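Local coordinates for intracellular protein transport protein USO1 (Saccharomyces cerevisiae S288c, PDB 6LSU) that is required for protein transport from the endoplasmic reticulum to the Golgi complex, here represented by its armadillo-repeat globular head, at residues 661-664 with 665-669; 628-631 with 632-636; 180-183 with 184-188; 220-223 with 224-227; 290-293 with 294-297. All coordinates share one frame; numbering follows the deposited sequence.

Contact 1: 661-664 with 665-669; sequences DNYA and SRIKQ
With chi1 at 172°, Y663 places CG anti to its backbone N and beside the carbonyl carbon, while I667, one turn further along helix 660-673, keeps CG1 beside its backbone N and anti to the carbonyl carbon (chi1 -65°). The two settings bring I667 CG1 over one face of the tyrosine ring, a CH-pi contact in which I667 CG1 lies 4.1 Å from the Y663 ring centroid, displaced toward the CE2 and CZ rim. The hydroxyl beyond that rim is hydrogen-bonded to the carbonyl oxygen of I716.

N662 and R666 make a second pair with the same spacing. R666 is extended from CG to NE, and N662 ND2 sits over one face of its guanidinium, off toward the rim, 3.4 Å from R666 NE. The groups are inclined at 48°, and the two donors are in van der Waals contact. R666 NH2 turns instead to S614 O, and NH1 more weakly to T629 OG1. Replacing R666 by a leucine would probably leave S614 O without its partner and the N662 amide nitrogen without the group it lies against. Beneath them, I667 N bonds to Y663 O at 3.0 Å. The R666 charge and the Y663 hydroxyl are thus spent on carbonyl oxygens of other parts of the chain, which makes the N662 amide a neighbour of R666 and not its acceptor.

Contact 2: 628-631 with 632-636; sequences VTML and LGVAY
Helical bonds link V628-L631 to L632-Y636: G633 N meets T629 O at 3.1 Å in an almost straight bond (179°) lying in the carbonyl plane, V634 N meets M630 O at 2.7 Å, and A635 N meets L631 O at 2.8 Å, whereas the bond from L632 N to V628 O is weak at 3.4 Å. On this frame the side chains pair at i to i+4 spacing. L632 holds CG beside its backbone N (chi1 -66°), which lays the branch back along the preceding turn; L632 CG passes 3.6 Å from V628 O, and L632 CD1 comes within 4.5 Å of V628 CG1. The second pair is built the same way. V634 CG2, the methyl on the backbone N side, turns back to M630 CG at 4.4 Å and also lies against the M630 carbonyl oxygen. These are loose apolar contacts made alongside one another. T629 differs, its hydroxyl being bonded to K625 O within the same helix. One turn on from T629, G633 has no side chain, which lets the Y663 ring come close.

All eight touching residues are buried. Helix 622-637, most of which falls in ARM 10, packs through V628, L631 and L632 on helix 604-614, through M630, L631 and A635 on helix 577-590, through A635 on Y650 of helix 647-658, and through T629, M630 and G633 on helix 660-673.

Contact 3: 180-183 with 184-188; sequences KARS and ALISL
The carbonyl oxygen of S183 is met twice by S187, whose backbone N donates to S183 O at 3.1 Å and whose OG lies 2.8 Å from it. The second bond is not settled, because S187 OG also pairs with E145 OE1 and has one proton to give. Proximity itself follows from chi1 of S187, -45°, which holds OG beside the backbone N, where it can lean back over the preceding turn. In this position a helical serine can share the carbonyl of the residue four before it.

The other helical bonds are regular, with A184 N to K180 O at 2.8 Å and I186 N to R182 O at 3.1 Å. Along another flank the side chains of R182 and I186 touch through aliphatic parts. R182 sets CG anti to its backbone N (chi1 -178°), and the end of the isoleucine chain, CD1, lies 4.1 Å from R182 CG; I186 CG1 also lies against the carbonyl oxygen R182 O, at 3.2 Å. Further out the arginine bends at chi3, so its charged group leaves the isoleucine; NE bonds to V217 O and NH2 to A216 O, near the C-terminal end of helix 204-218, where a positive charge is likely to be favourable. With an alanine in place of I186, the methylene at R182 CG is likely to lose its cover and a gap to open beside H223.

K180 is held by a salt bridge to D139. Helix 178-187 opens ARM 3 and packs on helices 145-154, 160-174 and 222-229, as consecutive helices do in an armadillo solenoid.

Contact 4: 220-223 with 224-227; sequences DSPH and VQKL
A serine N-cap begins helix 222-229: S221 OG accepts from V224 N at 3.3 Å, with an N-H...O angle of 159°. The serine chi1 of 175° turns OG toward the first turn of the helix, where it stands in at V224 N for the missing preceding turn. The main chain of the same serine is used as well, since Q225 N donates to S221 O at 2.8 Å. P222 follows directly; as the first helical residue it has no N-H to satisfy, which suits a proline at this place. V224 closes over the cap from the side, CG2 lying against the serine CB and OG, and V224 also packs on V217 and V218 of helix 204-218.

The cap sits at the start of ARM 4, where the chain leaves helix 204-218 and enters the next helix of the armadillo solenoid. Q225 runs back under the proline, extended beyond CG, so that its OE1 comes 3.4 Å from P222 CA. Its amide is gripped by N267 ND2 at OE1 and by N262 O and K265 O at NE2, three bonds that would fix which way round it lies.

One turn apart along the helix, H223 and L227 form a CH-pi contact. H223 CG stands anti to the backbone N (chi1 -178°), and L227 CG lies over one face of the imidazole, 4.2 Å from the H223 ring centroid, while L227 CD1 reaches toward the NE2 and CE1 side of that face. Below them, L227 N bonds to H223 O at 3.0 Å, and K226 N to P222 O at the same distance.

Contact 5: 290-293 with 294-297; sequences PISQ and DEVF
One face of the F297 ring rests on P290: P290 CA lies 4.1 Å from the ring centroid, a CH-pi contact, and P290 CB is 4.1 Å from F297 CG, toward the ring's rim. F297 also meets W299 edge-to-face. With chi1 at -171°, F297 CG lies anti to the backbone N, and the ring swings across the mouth of the loop to the proline.

Between these two residues the chain reverses, the end-to-end directions of 290-293 and 294-297 being 154° apart. S292 to E295 is a beta turn by its CA separation, in the loop of ARM 5 that joins helix 280-287 to helix 301-317. It lacks the usual bond across the turn, since S292 O is 4.4 Å from E295 N. A water spans it instead, donating one hydrogen to S292 O at 2.6 Å and the other to E295 O at 2.7 Å, which reconciles two acceptors that face each other. Above the turn, E295 OE2 comes 3.9 Å from S292 CB, a contact of the carboxylate with carbon, while E295 OE1 makes a long, weak ion pair with R248. The F297 carbonyl oxygen is bonded to N349 ND2.

Reading from the N terminus, the order is contact 3, contact 4, contact 5, contact 2 and contact 1, all in series, so none nests in or crosses another. Each joins neighbouring segments of one continuous stretch: four lie along or at the start of helices, and contact 5 alone turns a loop. They fall into two groups and one outlier. Contacts 3 and 4 touch, R182 CD lying 3.4 Å from S221 OG and I186 packing on H223, thereby tying ARM 3 to ARM 4. Contacts 1 and 2 touch as well, I667 CD1 against M630 CG and the Y663 ring against G633, joining helices 660-673 and 622-637. Centres of contacts 2 and 4 are about 57 Å apart.

Contact 1: 661-664 with 665-669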
loop_
_atom_site.group_PDB
_atom_site.type_symbol
_atom_site.label_atom_id
_atom_site.label_comp_id
_atom_site.label_asym_id
_atom_site.label_seq_id
_atom_site.Cartn_x
_atom_site.Cartn_y
_atom_site.Cartn_z
ATOM N N ASP A 661 -31.112 -7.757 33.489
ATOM C CA ASP A 661 -29.867 -8.564 33.609
ATOM C C ASP A 661 -29.561 -9.173 32.233
ATOM O O ASP A 661 -28.432 -9.055 31.788
ATOM C CB ASP A 661 -29.942 -9.601 34.744
ATOM C CG ASP A 661 -29.781 -9.015 36.149
ATOM O OD1 ASP A 661 -29.772 -7.759 36.285
ATOM O OD2 ASP A 661 -29.667 -9.816 37.106
ATOM N N ASN A 662 -30.537 -9.792 31.578
ATOM C CA ASN A 662 -30.285 -10.572 30.338
ATOM C C ASN A 662 -29.775 -9.641 29.224
ATOM O O ASN A 662 -28.907 -10.059 28.444
ATOM C CB ASN A 662 -31.535 -11.302 29.852
ATOM C CG ASN A 662 -31.203 -12.368 28.836
ATOM O OD1 ASN A 662 -30.191 -13.068 28.979
ATOM N ND2 ASN A 662 -32.034 -12.481 27.807
ATOM N N TYR A 663 -30.339 -8.433 29.138
ATOM C CA TYR A 663 -29.909 -7.349 28.234
ATOM C C TYR A 663 -28.427 -7.074 28.475
ATOM O O TYR A 663 -27.605 -7.371 27.566
ATOM C CB TYR A 663 -30.752 -6.094 28.459
ATOM C CG TYR A 663 -30.253 -4.887 27.705
ATOM C CD1 TYR A 663 -30.587 -4.682 26.379
ATOM C CD2 TYR A 663 -29.419 -3.970 28.313
ATOM C CE1 TYR A 663 -30.136 -3.572 25.684
ATOM C CE2 TYR A 663 -28.950 -2.864 27.631
ATOM C CZ TYR A 663 -29.312 -2.660 26.318
ATOM O OH TYR A 663 -28.856 -1.560 25.671
ATOM N N ALA A 664 -28.096 -6.557 29.662
ATOM C CA ALA A 664 -26.713 -6.202 30.046
ATOM C C ALA A 664 -25.808 -7.392 29.735
ATOM O O ALA A 664 -24.699 -7.156 29.235
ATOM C CB ALA A 664 -26.619 -5.788 31.497
ATOM N N SER A 665 -26.259 -8.617 29.998
ATOM C CA SER A 665 -25.431 -9.832 29.779
ATOM C C SER A 665 -25.104 -9.920 28.291
ATOM O O SER A 665 -23.945 -10.218 27.963
ATOM C CB SER A 665 -26.097 -11.090 30.273
ATOM O OG SER A 665 -25.621 -12.223 29.571
ATOM N N ARG A 666 -26.100 -9.667 27.437
ATOM C CA ARG A 666 -26.002 -9.920 25.974
ATOM C C ARG A 666 -25.212 -8.802 25.297
ATOM O O ARG A 666 -24.721 -9.083 24.184
ATOM C CB ARG A 666 -27.378 -10.024 25.322
ATOM C CG ARG A 666 -28.068 -11.355 25.571
ATOM C CD ARG A 666 -29.540 -11.272 25.229
ATOM N NE ARG A 666 -30.113 -12.595 25.026
ATOM C CZ ARG A 666 -31.259 -12.843 24.392
ATOM N NH1 ARG A 666 -31.984 -11.852 23.898
ATOM N NH2 ARG A 666 -31.679 -14.092 24.249
ATOM N N ILE A 667 -25.157 -7.599 25.901
ATOM C CA ILE A 667 -24.215 -6.509 25.506
ATOM C C ILE A 667 -22.782 -6.921 25.877
ATOM O O ILE A 667 -21.880 -6.759 25.030
ATOM C CB ILE A 667 -24.619 -5.168 26.146
ATOM C CG1 ILE A 667 -25.976 -4.685 25.633
ATOM C CG2 ILE A 667 -23.526 -4.122 25.952
ATOM C CD1 ILE A 667 -26.347 -5.195 24.260
ATOM N N LYS A 668 -22.579 -7.390 27.106
ATOM C CA LYS A 668 -21.262 -7.858 27.608
ATOM C C LYS A 668 -20.843 -9.084 26.794
ATOM O O LYS A 668 -19.661 -9.225 26.546
ATOM C CB LYS A 668 -21.329 -8.183 29.103
ATOM C CG LYS A 668 -19.982 -8.314 29.804
ATOM C CD LYS A 668 -19.998 -7.829 31.243
ATOM C CE LYS A 668 -18.607 -7.680 31.828
ATOM N NZ LYS A 668 -18.588 -6.691 32.931
ATOM N N GLN A 669 -21.781 -9.928 26.365
ATOM C CA GLN A 669 -21.413 -11.194 25.689
ATOM C C GLN A 669 -20.994 -10.868 24.260
ATOM O O GLN A 669 -20.199 -11.666 23.677
ATOM C CB GLN A 669 -22.531 -12.239 25.673
ATOM C CG GLN A 669 -22.098 -13.502 24.932
ATOM C CD GLN A 669 -22.992 -14.707 25.097
ATOM O OE1 GLN A 669 -24.179 -14.675 24.762
ATOM N NE2 GLN A 669 -22.400 -15.802 25.570
#

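Contact 2: 628-631 with 632-636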
loop_
_atom_site.group_PDB
_atom_site.type_symbol
_atom_site.label_atom_id
_atom_site.label_comp_id
_atom_site.label_asym_id
_atom_site.label_seq_id
_atom_site.Cartn_x
_atom_site.Cartn_y
_atom_site.Cartn_z
ATOM N N VAL A 628 -29.683 -7.726 17.586
ATOM C CA VAL A 628 -31.148 -7.535 17.781
ATOM C C VAL A 628 -31.377 -6.952 19.176
ATOM O O VAL A 628 -32.110 -6.013 19.282
ATOM C CB VAL A 628 -31.984 -8.813 17.591
ATOM C CG1 VAL A 628 -33.429 -8.537 17.985
ATOM C CG2 VAL A 628 -31.943 -9.309 16.157
ATOM N N THR A 629 -30.801 -7.532 20.213
ATOM C CA THR A 629 -31.024 -7.080 21.616
ATOM C C THR A 629 -30.544 -5.636 21.699
ATOM O O THR A 629 -31.259 -4.799 22.256
ATOM C CB THR A 629 -30.281 -7.957 22.625
ATOM O OG1 THR A 629 -30.645 -9.312 22.363
ATOM C CG2 THR A 629 -30.514 -7.538 24.063
ATOM N N MET A 630 -29.356 -5.366 21.154
ATOM C CA MET A 630 -28.715 -4.021 21.197
ATOM C C MET A 630 -29.619 -2.977 20.499
ATOM O O MET A 630 -29.815 -1.823 21.013
ATOM C CB MET A 630 -27.372 -4.067 20.488
ATOM C CG MET A 630 -26.466 -2.964 20.959
ATOM S SD MET A 630 -24.969 -2.870 19.975
ATOM C CE MET A 630 -24.267 -4.481 20.337
ATOM N N LEU A 631 -30.181 -3.362 19.347
ATOM C CA LEU A 631 -31.090 -2.475 18.598
ATOM C C LEU A 631 -32.174 -1.969 19.550
ATOM O O LEU A 631 -32.450 -0.705 19.563
ATOM C CB LEU A 631 -31.682 -3.268 17.436
ATOM C CG LEU A 631 -31.957 -2.467 16.174
ATOM C CD1 LEU A 631 -32.993 -3.169 15.282
ATOM C CD2 LEU A 631 -32.442 -1.060 16.536
ATOM N N LEU A 632 -32.815 -2.892 20.282
ATOM C CA LEU A 632 -33.993 -2.571 21.126
ATOM C C LEU A 632 -33.566 -1.689 22.302
ATOM O O LEU A 632 -34.262 -0.677 22.583
ATOM C CB LEU A 632 -34.628 -3.884 21.611
ATOM C CG LEU A 632 -35.228 -4.725 20.493
ATOM C CD1 LEU A 632 -35.613 -6.093 21.002
ATOM C CD2 LEU A 632 -36.432 -4.016 19.870
ATOM N N GLY A 633 -32.487 -2.068 22.960
ATOM C CA GLY A 633 -31.845 -1.239 23.994
ATOM C C GLY A 633 -31.595 0.165 23.500
ATOM O O GLY A 633 -32.084 1.100 24.145
ATOM N N VAL A 634 -30.888 0.309 22.374
ATOM C CA VAL A 634 -30.462 1.639 21.850
ATOM C C VAL A 634 -31.748 2.404 21.546
ATOM O O VAL A 634 -31.838 3.560 21.956
ATOM C CB VAL A 634 -29.490 1.524 20.645
ATOM C CG1 VAL A 634 -29.390 2.821 19.837
ATOM C CG2 VAL A 634 -28.105 1.080 21.095
ATOM N N ALA A 635 -32.709 1.759 20.878
ATOM C CA ALA A 635 -34.018 2.360 20.524
ATOM C C ALA A 635 -34.669 2.856 21.814
ATOM O O ALA A 635 -35.296 3.941 21.794
ATOM C CB ALA A 635 -34.905 1.375 19.804
ATOM N N TYR A 636 -34.501 2.116 22.917
ATOM C CA TYR A 636 -35.044 2.560 24.222
ATOM C C TYR A 636 -34.395 3.900 24.621
ATOM O O TYR A 636 -35.130 4.857 24.898
ATOM C CB TYR A 636 -34.912 1.484 25.305
ATOM C CG TYR A 636 -35.237 2.081 26.645
ATOM C CD1 TYR A 636 -36.436 2.733 26.843
ATOM C CD2 TYR A 636 -34.319 2.089 27.663
ATOM C CE1 TYR A 636 -36.727 3.374 28.030
ATOM C CE2 TYR A 636 -34.596 2.723 28.860
ATOM C CZ TYR A 636 -35.806 3.356 29.046
ATOM O OH TYR A 636 -36.079 3.974 30.224
#

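Contact 3: 180-183 with 184-188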
loop_
_atom_site.group_PDB
_atom_site.type_symbol
_atom_site.label_atom_id
_atom_site.label_comp_id
_atom_site.label_asym_id
_atom_site.label_seq_id
_atom_site.Cartn_x
_atom_site.Cartn_y
_atom_site.Cartn_z
ATOM N N LYS A 180 29.198 3.348 9.321
ATOM C CA LYS A 180 30.623 3.751 9.311
ATOM C C LYS A 180 30.975 4.176 7.874
ATOM O O LYS A 180 31.545 5.272 7.695
ATOM C CB LYS A 180 31.468 2.618 9.901
ATOM C CG LYS A 180 30.833 1.837 11.056
ATOM C CD LYS A 180 31.828 1.323 12.094
ATOM C CE LYS A 180 32.170 -0.146 11.960
ATOM N NZ LYS A 180 33.320 -0.522 12.815
ATOM N N ALA A 181 30.591 3.365 6.882
ATOM C CA ALA A 181 30.863 3.611 5.443
ATOM C C ALA A 181 30.124 4.894 5.003
ATOM O O ALA A 181 30.677 5.681 4.199
ATOM C CB ALA A 181 30.450 2.398 4.629
ATOM N N ARG A 182 28.899 5.095 5.491
ATOM C CA ARG A 182 28.080 6.263 5.078
ATOM C C ARG A 182 28.711 7.497 5.734
ATOM O O ARG A 182 28.976 8.481 5.044
ATOM C CB ARG A 182 26.593 6.068 5.401
ATOM C CG ARG A 182 25.722 7.230 4.933
ATOM C CD ARG A 182 24.275 7.126 5.381
ATOM N NE ARG A 182 23.631 5.985 4.750
ATOM C CZ ARG A 182 23.119 4.926 5.376
ATOM N NH1 ARG A 182 23.134 4.835 6.695
ATOM N NH2 ARG A 182 22.590 3.945 4.666
ATOM N N SER A 183 29.067 7.378 7.010
ATOM C CA SER A 183 29.877 8.372 7.772
ATOM C C SER A 183 31.144 8.794 7.001
ATOM O O SER A 183 31.296 10.010 6.708
ATOM C CB SER A 183 30.229 7.843 9.116
ATOM O OG SER A 183 30.684 8.908 9.933
ATOM N N ALA A 184 31.999 7.830 6.657
ATOM C CA ALA A 184 33.256 8.044 5.900
ATOM C C ALA A 184 32.958 8.752 4.572
ATOM O O ALA A 184 33.691 9.714 4.260
ATOM C CB ALA A 184 33.983 6.728 5.675
ATOM N N LEU A 185 31.956 8.283 3.811
ATOM C CA LEU A 185 31.712 8.785 2.427
ATOM C C LEU A 185 31.308 10.261 2.477
ATOM O O LEU A 185 31.791 11.005 1.616
ATOM C CB LEU A 185 30.656 7.935 1.710
ATOM C CG LEU A 185 31.196 6.673 1.040
ATOM C CD1 LEU A 185 30.079 5.685 0.801
ATOM C CD2 LEU A 185 31.901 7.022 -0.260
ATOM N N ILE A 186 30.438 10.629 3.424
ATOM C CA ILE A 186 29.963 12.023 3.702
ATOM C C ILE A 186 31.170 12.922 4.031
ATOM O O ILE A 186 31.190 14.074 3.558
ATOM C CB ILE A 186 28.949 12.035 4.868
ATOM C CG1 ILE A 186 27.648 11.301 4.543
ATOM C CG2 ILE A 186 28.669 13.459 5.324
ATOM C CD1 ILE A 186 26.774 11.059 5.756
ATOM N N SER A 187 32.095 12.439 4.873
ATOM C CA SER A 187 33.330 13.153 5.298
ATOM C C SER A 187 34.042 13.683 4.057
ATOM O O SER A 187 34.288 14.895 4.002
ATOM C CB SER A 187 34.265 12.291 6.096
ATOM O OG SER A 187 33.568 11.554 7.083
ATOM N N LEU A 188 34.365 12.824 3.092
ATOM C CA LEU A 188 34.816 13.354 1.786
ATOM C C LEU A 188 33.666 14.198 1.251
ATOM O O LEU A 188 32.579 13.676 1.051
ATOM C CB LEU A 188 35.215 12.223 0.827
ATOM C CG LEU A 188 35.747 12.661 -0.543
ATOM C CD1 LEU A 188 36.800 13.759 -0.441
ATOM C CD2 LEU A 188 36.319 11.465 -1.295
#

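Contact 4: 220-223 with 224-227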
loop_
_atom_site.group_PDB
_atom_site.type_symbol
_atom_site.label_atom_id
_atom_site.label_comp_id
_atom_site.label_asym_id
_atom_site.label_seq_id
_atom_site.Cartn_x
_atom_site.Cartn_y
_atom_site.Cartn_z
ATOM N N ASP A 220 17.590 5.672 4.467
ATOM C CA ASP A 220 17.531 6.120 5.889
ATOM C C ASP A 220 18.569 7.228 6.174
ATOM O O ASP A 220 19.112 7.250 7.291
ATOM C CB ASP A 220 17.697 4.919 6.838
ATOM C CG ASP A 220 16.515 3.955 6.860
ATOM O OD1 ASP A 220 15.359 4.435 6.775
ATOM O OD2 ASP A 220 16.752 2.725 6.960
ATOM N N SER A 221 18.854 8.119 5.221
ATOM C CA SER A 221 19.879 9.181 5.411
ATOM C C SER A 221 19.415 10.485 4.774
ATOM O O SER A 221 19.707 10.776 3.606
ATOM C CB SER A 221 21.223 8.735 4.896
ATOM O OG SER A 221 22.172 9.787 4.965
ATOM N N PRO A 222 18.653 11.304 5.534
ATOM C CA PRO A 222 18.204 12.617 5.064
ATOM C C PRO A 222 19.365 13.460 4.522
ATOM O O PRO A 222 19.206 14.140 3.493
ATOM C CB PRO A 222 17.679 13.280 6.335
ATOM C CG PRO A 222 17.190 12.110 7.156
ATOM C CD PRO A 222 18.190 11.002 6.898
ATOM N N HIS A 223 20.515 13.384 5.199
ATOM C CA HIS A 223 21.703 14.161 4.780
ATOM C C HIS A 223 22.073 13.783 3.339
ATOM O O HIS A 223 22.216 14.741 2.495
ATOM C CB HIS A 223 22.892 14.025 5.741
ATOM C CG HIS A 223 24.014 14.873 5.247
ATOM N ND1 HIS A 223 23.795 16.171 4.796
ATOM C CD2 HIS A 223 25.315 14.611 5.021
ATOM C CE1 HIS A 223 24.921 16.681 4.350
ATOM N NE2 HIS A 223 25.873 15.746 4.479
ATOM N N VAL A 224 22.206 12.471 3.059
ATOM C CA VAL A 224 22.549 11.961 1.694
ATOM C C VAL A 224 21.358 12.170 0.735
ATOM O O VAL A 224 21.596 12.270 -0.493
ATOM C CB VAL A 224 22.987 10.481 1.700
ATOM C CG1 VAL A 224 23.404 10.023 0.319
ATOM C CG2 VAL A 224 24.102 10.201 2.686
ATOM N N GLN A 225 20.114 12.163 1.233
ATOM C CA GLN A 225 18.910 12.343 0.359
ATOM C C GLN A 225 18.992 13.727 -0.273
ATOM O O GLN A 225 18.838 13.809 -1.484
ATOM C CB GLN A 225 17.585 12.234 1.118
ATOM C CG GLN A 225 17.252 10.826 1.591
ATOM C CD GLN A 225 15.873 10.756 2.204
ATOM O OE1 GLN A 225 15.592 11.264 3.275
ATOM N NE2 GLN A 225 14.937 10.177 1.489
ATOM N N LYS A 226 19.282 14.749 0.542
ATOM C CA LYS A 226 19.392 16.168 0.099
ATOM C C LYS A 226 20.659 16.295 -0.758
ATOM O O LYS A 226 20.588 16.868 -1.881
ATOM C CB LYS A 226 19.298 17.122 1.302
ATOM C CG LYS A 226 17.926 17.146 2.000
ATOM C CD LYS A 226 16.942 18.248 1.537
ATOM C CE LYS A 226 16.507 18.129 0.083
ATOM N NZ LYS A 226 15.872 19.356 -0.462
ATOM N N LEU A 227 21.748 15.680 -0.324
ATOM C CA LEU A 227 23.016 15.696 -1.094
ATOM C C LEU A 227 22.823 15.135 -2.505
ATOM O O LEU A 227 23.426 15.707 -3.454
ATOM C CB LEU A 227 24.077 14.901 -0.327
ATOM C CG LEU A 227 24.971 15.759 0.562
ATOM C CD1 LEU A 227 25.838 14.890 1.449
ATOM C CD2 LEU A 227 25.810 16.692 -0.294
#

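Contact 5: 290-293 with 294-297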
loop_
_atom_site.group_PDB
_atom_site.type_symbol
_atom_site.label_atom_id
_atom_site.label_comp_id
_atom_site.label_asym_id
_atom_site.label_seq_id
_atom_site.Cartn_x
_atom_site.Cartn_y
_atom_site.Cartn_z
ATOM N N PRO A 290 1.042 1.512 -20.281
ATOM C CA PRO A 290 0.174 0.364 -20.547
ATOM C C PRO A 290 -1.084 0.667 -21.389
ATOM O O PRO A 290 -1.675 -0.265 -21.816
ATOM C CB PRO A 290 -0.282 -0.064 -19.160
ATOM C CG PRO A 290 0.705 0.569 -18.233
ATOM C CD PRO A 290 1.075 1.877 -18.870
ATOM N N ILE A 291 -1.445 1.934 -21.581
ATOM C CA ILE A 291 -2.685 2.369 -22.285
ATOM C C ILE A 291 -2.367 2.868 -23.704
ATOM O O ILE A 291 -1.833 3.992 -23.866
ATOM C CB ILE A 291 -3.362 3.461 -21.467
ATOM C CG1 ILE A 291 -3.817 2.897 -20.131
ATOM C CG2 ILE A 291 -4.472 4.095 -22.263
ATOM C CD1 ILE A 291 -3.512 3.853 -19.004
ATOM N N SER A 292 -2.707 2.034 -24.686
ATOM C CA SER A 292 -2.523 2.244 -26.147
ATOM C C SER A 292 -3.628 1.485 -26.890
ATOM O O SER A 292 -3.856 0.274 -26.563
ATOM C CB SER A 292 -1.139 1.798 -26.625
ATOM O OG SER A 292 -0.198 2.851 -26.502
ATOM N N GLN A 293 -4.249 2.159 -27.871
ATOM C CA GLN A 293 -5.037 1.509 -28.957
ATOM C C GLN A 293 -4.122 0.567 -29.769
ATOM O O GLN A 293 -4.647 -0.434 -30.308
ATOM C CB GLN A 293 -5.709 2.554 -29.859
ATOM C CG GLN A 293 -6.949 2.010 -30.574
ATOM C CD GLN A 293 -7.153 2.490 -31.996
ATOM O OE1 GLN A 293 -6.214 2.629 -32.779
ATOM N NE2 GLN A 293 -8.407 2.705 -32.364
ATOM N N ASP A 294 -2.806 0.849 -29.810
ATOM C CA ASP A 294 -1.803 0.254 -30.741
ATOM C C ASP A 294 -1.488 -1.193 -30.371
ATOM O O ASP A 294 -1.838 -2.074 -31.146
ATOM C CB ASP A 294 -0.494 1.045 -30.771
ATOM C CG ASP A 294 -0.474 2.120 -31.836
ATOM O OD1 ASP A 294 -1.553 2.448 -32.343
ATOM O OD2 ASP A 294 0.629 2.614 -32.149
ATOM N N GLU A 295 -0.796 -1.426 -29.263
ATOM C CA GLU A 295 -0.401 -2.798 -28.833
ATOM C C GLU A 295 -1.303 -3.205 -27.667
ATOM O O GLU A 295 -2.033 -2.319 -27.149
ATOM C CB GLU A 295 1.056 -2.873 -28.362
ATOM C CG GLU A 295 1.959 -1.792 -28.934
ATOM C CD GLU A 295 2.645 -0.907 -27.908
ATOM O OE1 GLU A 295 3.833 -0.567 -28.124
ATOM O OE2 GLU A 295 1.987 -0.536 -26.910
ATOM N N VAL A 296 -1.275 -4.498 -27.318
ATOM C CA VAL A 296 -1.852 -4.945 -26.028
ATOM C C VAL A 296 -0.680 -5.126 -25.066
ATOM O O VAL A 296 0.081 -6.098 -25.174
ATOM C CB VAL A 296 -2.693 -6.221 -26.154
ATOM C CG1 VAL A 296 -3.350 -6.564 -24.816
ATOM C CG2 VAL A 296 -3.699 -6.102 -27.269
ATOM N N PHE A 297 -0.504 -4.170 -24.178
ATOM C CA PHE A 297 0.615 -4.199 -23.216
ATOM C C PHE A 297 0.702 -5.582 -22.542
ATOM O O PHE A 297 -0.325 -6.167 -22.090
ATOM C CB PHE A 297 0.464 -3.076 -22.208
ATOM C CG PHE A 297 1.677 -2.911 -21.331
ATOM C CD1 PHE A 297 2.742 -2.107 -21.738
ATOM C CD2 PHE A 297 1.766 -3.574 -20.123
ATOM C CE1 PHE A 297 3.817 -1.890 -20.898
ATOM C CE2 PHE A 297 2.870 -3.394 -19.319
ATOM C CZ PHE A 297 3.888 -2.563 -19.698
HETATM O O HOH W 1 -4.333 -2.093 -25.716
#